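Local coordinates for protein alginate lyase (Aplysia kurodai, PDB 5GMT) that cleaves the polysaccharide alginate by a lyase reaction, as a eukaryotic member of polysaccharide lyase family 14 with specificity for polymannuronate, at residues Leu95-Tyr100 / Lys111-Phe116; Ser138-Trp143 / Gly241-Thr246. All blocks are in the same frame, centred on the assembly; numbering follows the deposited sequence.

Contact 1. Residues Leu95-Tyr100 / Lys111-Phe116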
loop_
_atom_site.group_PDB
_atom_site.type_symbol
_atom_site.label_atom_id
_atom_site.label_comp_id
_atom_site.label_asym_id
_atom_site.label_seq_id
_atom_site.Cartn_x
_atom_site.Cartn_y
_atom_site.Cartn_z
ATOM N N LEU A 95 -9.194 2.413 1.806
ATOM C CA LEU A 95 -8.224 3.397 1.330
ATOM C C LEU A 95 -8.434 3.620 -0.150
ATOM O O LEU A 95 -8.520 2.657 -0.903
ATOM C CB LEU A 95 -6.795 2.915 1.572
ATOM C CG LEU A 95 -5.680 3.763 0.960
ATOM C CD1 LEU A 95 -5.642 5.129 1.635
ATOM C CD2 LEU A 95 -4.318 3.069 1.086
ATOM N N LYS A 96 -8.507 4.878 -0.573
ATOM C CA LYS A 96 -8.587 5.190 -1.998
ATOM C C LYS A 96 -7.485 6.161 -2.338
ATOM O O LYS A 96 -7.168 7.014 -1.529
ATOM C CB LYS A 96 -9.930 5.815 -2.363
ATOM C CG LYS A 96 -11.133 4.926 -2.130
ATOM C CD LYS A 96 -12.405 5.601 -2.611
ATOM C CE LYS A 96 -13.613 4.751 -2.289
ATOM N NZ LYS A 96 -14.874 5.352 -2.820
ATOM N N TYR A 97 -6.914 6.039 -3.534
ATOM C CA TYR A 97 -6.031 7.067 -4.060
ATOM C C TYR A 97 -5.908 6.880 -5.558
ATOM O O TYR A 97 -6.198 5.804 -6.071
ATOM C CB TYR A 97 -4.645 7.044 -3.404
ATOM C CG TYR A 97 -3.870 5.744 -3.498
ATOM C CD1 TYR A 97 -3.973 4.783 -2.498
ATOM C CD2 TYR A 97 -3.024 5.484 -4.572
ATOM C CE1 TYR A 97 -3.245 3.579 -2.563
ATOM C CE2 TYR A 97 -2.293 4.293 -4.647
ATOM C CZ TYR A 97 -2.410 3.344 -3.635
ATOM O OH TYR A 97 -1.687 2.159 -3.698
ATOM N N ASP A 98 -5.502 7.942 -6.243
ATOM C CA ASP A 98 -5.171 7.876 -7.652
ATOM C C ASP A 98 -3.660 7.827 -7.812
ATOM O O ASP A 98 -2.947 8.567 -7.139
ATOM C CB ASP A 98 -5.718 9.095 -8.407
ATOM C CG ASP A 98 -7.229 9.185 -8.369
ATOM O OD1 ASP A 98 -7.914 8.139 -8.242
ATOM O OD2 ASP A 98 -7.732 10.322 -8.487
ATOM N N VAL A 99 -3.172 6.970 -8.703
ATOM C CA VAL A 99 -1.747 6.962 -9.023
ATOM C C VAL A 99 -1.498 6.948 -10.538
ATOM O O VAL A 99 -2.142 6.202 -11.282
ATOM C CB VAL A 99 -1.033 5.757 -8.353
ATOM C CG1 VAL A 99 -1.681 4.432 -8.765
ATOM C CG2 VAL A 99 0.449 5.748 -8.667
ATOM N N TYR A 100 -0.575 7.806 -10.974
ATOM C CA TYR A 100 -0.091 7.848 -12.352
ATOM C C TYR A 100 1.300 7.223 -12.442
ATOM O O TYR A 100 2.180 7.566 -11.653
ATOM C CB TYR A 100 -0.044 9.304 -12.847
ATOM C CG TYR A 100 0.223 9.468 -14.328
ATOM C CD1 TYR A 100 1.513 9.397 -14.840
ATOM C CD2 TYR A 100 -0.818 9.732 -15.208
ATOM C CE1 TYR A 100 1.757 9.559 -16.207
ATOM C CE2 TYR A 100 -0.586 9.893 -16.570
ATOM C CZ TYR A 100 0.701 9.808 -17.060
ATOM O OH TYR A 100 0.919 9.972 -18.417
ATOM N N LYS A 111 6.756 -1.463 -4.722
ATOM C CA LYS A 111 5.724 -1.245 -3.707
ATOM C C LYS A 111 4.780 -0.105 -4.040
ATOM O O LYS A 111 5.172 0.849 -4.706
ATOM C CB LYS A 111 6.382 -0.970 -2.354
ATOM C CG LYS A 111 6.579 -2.215 -1.469
ATOM C CD LYS A 111 7.443 -3.248 -2.150
ATOM C CE LYS A 111 7.804 -4.401 -1.216
ATOM N NZ LYS A 111 8.570 -5.456 -1.959
ATOM N N LEU A 112 3.540 -0.222 -3.562
ATOM C CA LEU A 112 2.546 0.858 -3.605
ATOM C C LEU A 112 1.843 0.948 -2.254
ATOM O O LEU A 112 1.783 -0.046 -1.513
ATOM C CB LEU A 112 1.522 0.606 -4.719
ATOM C CG LEU A 112 2.017 0.703 -6.158
ATOM C CD1 LEU A 112 0.940 0.122 -7.083
ATOM C CD2 LEU A 112 2.339 2.160 -6.552
ATOM N N PRO A 113 1.293 2.128 -1.921
ATOM C CA PRO A 113 0.623 2.322 -0.626
ATOM C C PRO A 113 -0.555 1.384 -0.374
ATOM O O PRO A 113 -1.305 1.080 -1.302
ATOM C CB PRO A 113 0.119 3.774 -0.712
ATOM C CG PRO A 113 1.082 4.439 -1.627
ATOM C CD PRO A 113 1.398 3.391 -2.674
ATOM N N GLY A 114 -0.716 0.966 0.883
ATOM C CA GLY A 114 -1.841 0.157 1.313
ATOM C C GLY A 114 -2.131 0.442 2.777
ATOM O O GLY A 114 -1.510 1.316 3.365
ATOM N N LEU A 115 -3.080 -0.281 3.367
ATOM C CA LEU A 115 -3.401 -0.081 4.783
ATOM C C LEU A 115 -2.485 -0.926 5.684
ATOM O O LEU A 115 -1.826 -1.854 5.214
ATOM C CB LEU A 115 -4.870 -0.427 5.046
ATOM C CG LEU A 115 -5.876 0.511 4.362
ATOM C CD1 LEU A 115 -7.308 -0.017 4.483
ATOM C CD2 LEU A 115 -5.762 1.911 4.960
ATOM N N PHE A 116 -2.475 -0.604 6.979
ATOM C CA PHE A 116 -1.744 -1.376 7.987
ATOM C C PHE A 116 -2.463 -1.271 9.331
ATOM O O PHE A 116 -3.341 -0.428 9.504
ATOM C CB PHE A 116 -0.297 -0.870 8.125
ATOM C CG PHE A 116 -0.171 0.356 8.977
ATOM C CD1 PHE A 116 -0.573 1.587 8.494
ATOM C CD2 PHE A 116 0.357 0.279 10.268
ATOM C CE1 PHE A 116 -0.476 2.734 9.287
ATOM C CE2 PHE A 116 0.465 1.414 11.058
ATOM C CZ PHE A 116 0.056 2.646 10.566
#
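Y97 lays the phenol end of its ring against the proline ring of P113, the two side chains crossing obliquely with CE1 of Y97 3.8 Å from CB of P113. The pair sits in the buried interior between the two sheets of the beta-sandwich, where strand 92-102 of one sheet faces strand 110-118 of the other. The two short segments run nearly antiparallel, at 166°, but their axes stay 7.9 Å apart, so side chains and not backbone bonds join them. With CG in the crowded position between the backbone N and the carbonyl carbon (chi1 57°), the ring of Y97 points across the core. OH of Y97 donates to the carbonyl O of P113 at 2.7 Å, lying in the carbonyl plane on a lone pair, with a C=O...donor angle of 132°. OH of Y97 also lies against the apolar CD of P113, at 3.5 Å. Beside this polar link, L95 extends with CG anti to the backbone N and sets CD2 on the backbone of G114, 3.8 Å from its C atom. Further along, CD2 of L115 packs on CB of L95 at 3.7 Å, and CG of L95 lies in plane at the edge of the Y97 ring. F265 of strand 261-272, the neighbour of strand 92-102 in its sheet, also touches P113. A single short hydrogen bond set among leucine and proline carbons thus satisfies the buried phenol hydroxyl and fixes where the ring tip rests on the opposing sheet.

Contact 2. Residues Ser138-Trp143 / Gly241-Thr246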
loop_
_atom_site.group_PDB
_atom_site.type_symbol
_atom_site.label_atom_id
_atom_site.label_comp_id
_atom_site.label_asym_id
_atom_site.label_seq_id
_atom_site.Cartn_x
_atom_site.Cartn_y
_atom_site.Cartn_z
ATOM N N SER A 138 0.493 -5.730 7.575
ATOM C CA SER A 138 0.561 -4.663 6.582
ATOM C C SER A 138 0.027 -5.162 5.258
ATOM O O SER A 138 0.235 -6.323 4.894
ATOM C CB SER A 138 1.990 -4.127 6.437
ATOM O OG SER A 138 2.869 -5.084 5.877
ATOM N N LEU A 139 -0.663 -4.274 4.547
ATOM C CA LEU A 139 -1.384 -4.657 3.349
ATOM C C LEU A 139 -1.102 -3.694 2.207
ATOM O O LEU A 139 -2.023 -3.178 1.572
ATOM C CB LEU A 139 -2.889 -4.723 3.634
ATOM C CG LEU A 139 -3.292 -5.699 4.754
ATOM C CD1 LEU A 139 -4.741 -5.472 5.226
ATOM C CD2 LEU A 139 -3.066 -7.164 4.337
ATOM N N ARG A 140 0.176 -3.440 1.961
ATOM C CA ARG A 140 0.591 -2.722 0.754
ATOM C C ARG A 140 0.170 -3.452 -0.525
ATOM O O ARG A 140 -0.176 -4.633 -0.506
ATOM C CB ARG A 140 2.105 -2.531 0.749
ATOM C CG ARG A 140 2.609 -1.638 1.862
ATOM C CD ARG A 140 4.116 -1.638 1.873
ATOM N NE ARG A 140 4.663 -2.907 2.362
ATOM C CZ ARG A 140 5.955 -3.164 2.513
ATOM N NH1 ARG A 140 6.871 -2.238 2.226
ATOM N NH2 ARG A 140 6.332 -4.361 2.957
ATOM N N LEU A 141 0.176 -2.718 -1.633
ATOM C CA LEU A 141 0.044 -3.330 -2.951
ATOM C C LEU A 141 1.441 -3.457 -3.533
ATOM O O LEU A 141 2.387 -2.827 -3.047
ATOM C CB LEU A 141 -0.867 -2.497 -3.863
ATOM C CG LEU A 141 -2.388 -2.694 -3.790
ATOM C CD1 LEU A 141 -2.903 -2.414 -2.394
ATOM C CD2 LEU A 141 -3.088 -1.776 -4.802
ATOM N N MET A 142 1.592 -4.295 -4.550
ATOM C CA MET A 142 2.834 -4.317 -5.307
ATOM C C MET A 142 2.511 -4.341 -6.780
ATOM O O MET A 142 1.441 -4.809 -7.163
ATOM C CB MET A 142 3.703 -5.529 -4.947
ATOM C CG MET A 142 4.651 -5.300 -3.776
ATOM S SD MET A 142 5.943 -6.565 -3.656
ATOM C CE MET A 142 6.865 -6.282 -5.163
ATOM N N TRP A 143 3.409 -3.806 -7.601
ATOM C CA TRP A 143 3.381 -4.158 -9.015
ATOM C C TRP A 143 4.423 -5.237 -9.220
ATOM O O TRP A 143 5.268 -5.493 -8.351
ATOM C CB TRP A 143 3.632 -2.950 -9.937
ATOM C CG TRP A 143 5.047 -2.427 -9.970
ATOM C CD1 TRP A 143 6.091 -2.895 -10.732
ATOM C CD2 TRP A 143 5.562 -1.316 -9.230
ATOM N NE1 TRP A 143 7.224 -2.152 -10.489
ATOM C CE2 TRP A 143 6.923 -1.170 -9.579
ATOM C CE3 TRP A 143 5.003 -0.429 -8.301
ATOM C CZ2 TRP A 143 7.735 -0.178 -9.026
ATOM C CZ3 TRP A 143 5.811 0.563 -7.760
ATOM C CH2 TRP A 143 7.164 0.676 -8.121
ATOM N N GLY A 241 -4.195 2.975 9.695
ATOM C CA GLY A 241 -4.059 3.991 8.672
ATOM C C GLY A 241 -3.337 3.513 7.436
ATOM O O GLY A 241 -3.358 2.330 7.128
ATOM N N MET A 242 -2.675 4.445 6.751
ATOM C CA MET A 242 -2.033 4.156 5.472
ATOM C C MET A 242 -0.532 3.968 5.620
ATOM O O MET A 242 0.151 4.798 6.231
ATOM C CB MET A 242 -2.287 5.274 4.460
ATOM C CG MET A 242 -1.581 5.015 3.118
ATOM S SD MET A 242 -1.731 6.346 1.906
ATOM C CE MET A 242 -1.025 7.720 2.804
ATOM N N PHE A 243 -0.038 2.870 5.056
ATOM C CA PHE A 243 1.396 2.608 4.937
ATOM C C PHE A 243 1.801 3.098 3.556
ATOM O O PHE A 243 1.635 2.383 2.580
ATOM C CB PHE A 243 1.668 1.106 5.180
ATOM C CG PHE A 243 3.124 0.689 5.126
ATOM C CD1 PHE A 243 4.150 1.616 5.120
ATOM C CD2 PHE A 243 3.452 -0.660 5.253
ATOM C CE1 PHE A 243 5.485 1.195 5.099
ATOM C CE2 PHE A 243 4.783 -1.084 5.263
ATOM C CZ PHE A 243 5.789 -0.168 5.186
ATOM N N PHE A 244 2.257 4.349 3.472
ATOM C CA PHE A 244 2.751 4.858 2.194
ATOM C C PHE A 244 4.118 4.254 1.963
ATOM O O PHE A 244 5.028 4.426 2.769
ATOM C CB PHE A 244 2.822 6.388 2.147
ATOM C CG PHE A 244 3.165 6.926 0.775
ATOM C CD1 PHE A 244 2.159 7.259 -0.123
ATOM C CD2 PHE A 244 4.488 7.068 0.377
ATOM C CE1 PHE A 244 2.464 7.744 -1.397
ATOM C CE2 PHE A 244 4.798 7.556 -0.903
ATOM C CZ PHE A 244 3.782 7.886 -1.778
ATOM N N SER A 245 4.261 3.539 0.854
ATOM C CA SER A 245 5.478 2.783 0.606
ATOM C C SER A 245 5.621 2.608 -0.894
ATOM O O SER A 245 4.740 2.052 -1.517
ATOM C CB SER A 245 5.396 1.427 1.309
ATOM O OG SER A 245 6.582 0.682 1.164
ATOM N N THR A 246 6.708 3.097 -1.480
ATOM C CA THR A 246 6.917 2.874 -2.907
ATOM C C THR A 246 8.409 2.976 -3.256
ATOM O O THR A 246 9.114 3.927 -2.880
ATOM C CB THR A 246 6.054 3.861 -3.768
ATOM O OG1 THR A 246 6.045 3.440 -5.141
ATOM C CG2 THR A 246 6.557 5.307 -3.661
#
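In one antiparallel sheet of this concanavalin-clan beta-sandwich, R140 lies obliquely across one face of F243, its guanidinium plane tilted only 16° from the ring. The two strands are not neighbours in the sheet: strand 110-118 runs between them, and they point the same general way, 41° apart with their axes 7.7 Å from one another at closest. R140 therefore crosses above the middle strand. Its CG stands anti to the carbonyl carbon, the chain bends at chi3, and CD comes down over the F243 face as a CH-pi contact, 3.8 Å from the ring centroid. Beyond the bend, NE is 3.4 Å from CE2 of F243, near the rim of the ring. F243 meets this chain with its CG anti to the backbone N, while CB of S138 touches the ring at its edge, and Y80 stacks with F243 as well. At the tip, NH1 of R140 donates to OG of S245 at 3.1 Å, the hydroxyl lying in the guanidinium plane and the bond fairly straight at 163°. An alanine in place of R140 would remove the CG and CD atoms lying on F243 and the donor to S245, and would probably loosen this link across the middle strand. At the other end of the segments, W143 turns the edge of its indole toward T246, whose OG1 is hydrogen-bonded to Y63 and to the carbonyl O of K111, while NE1 of W143 bonds to the carbonyl O of F106. CZ3 of W143 ends 3.9 Å from OG1 of T246, in the plane of the indole.

In the fold
From the N terminus, the chain first enters contact 1 on strand 92-102, and a short excursion of seven residues brings it back on strand 110-118 in the other sheet, closing a small loop between the two layers. The next strand, 136-143, opens contact 2, which closes only 97 residues later, at segment 241-246. The contacts are thus in series along the chain, neither enclosing nor crossing the other, yet their centres lie about 6 Å apart. Strand 110-118 joins them: it lies between the strands of contact 2, with probable hydrogen bonds from F243 N to G114 O and from L139 N to L115 O. Contact 1 ties sheet to sheet; contact 2 ties strands within one sheet.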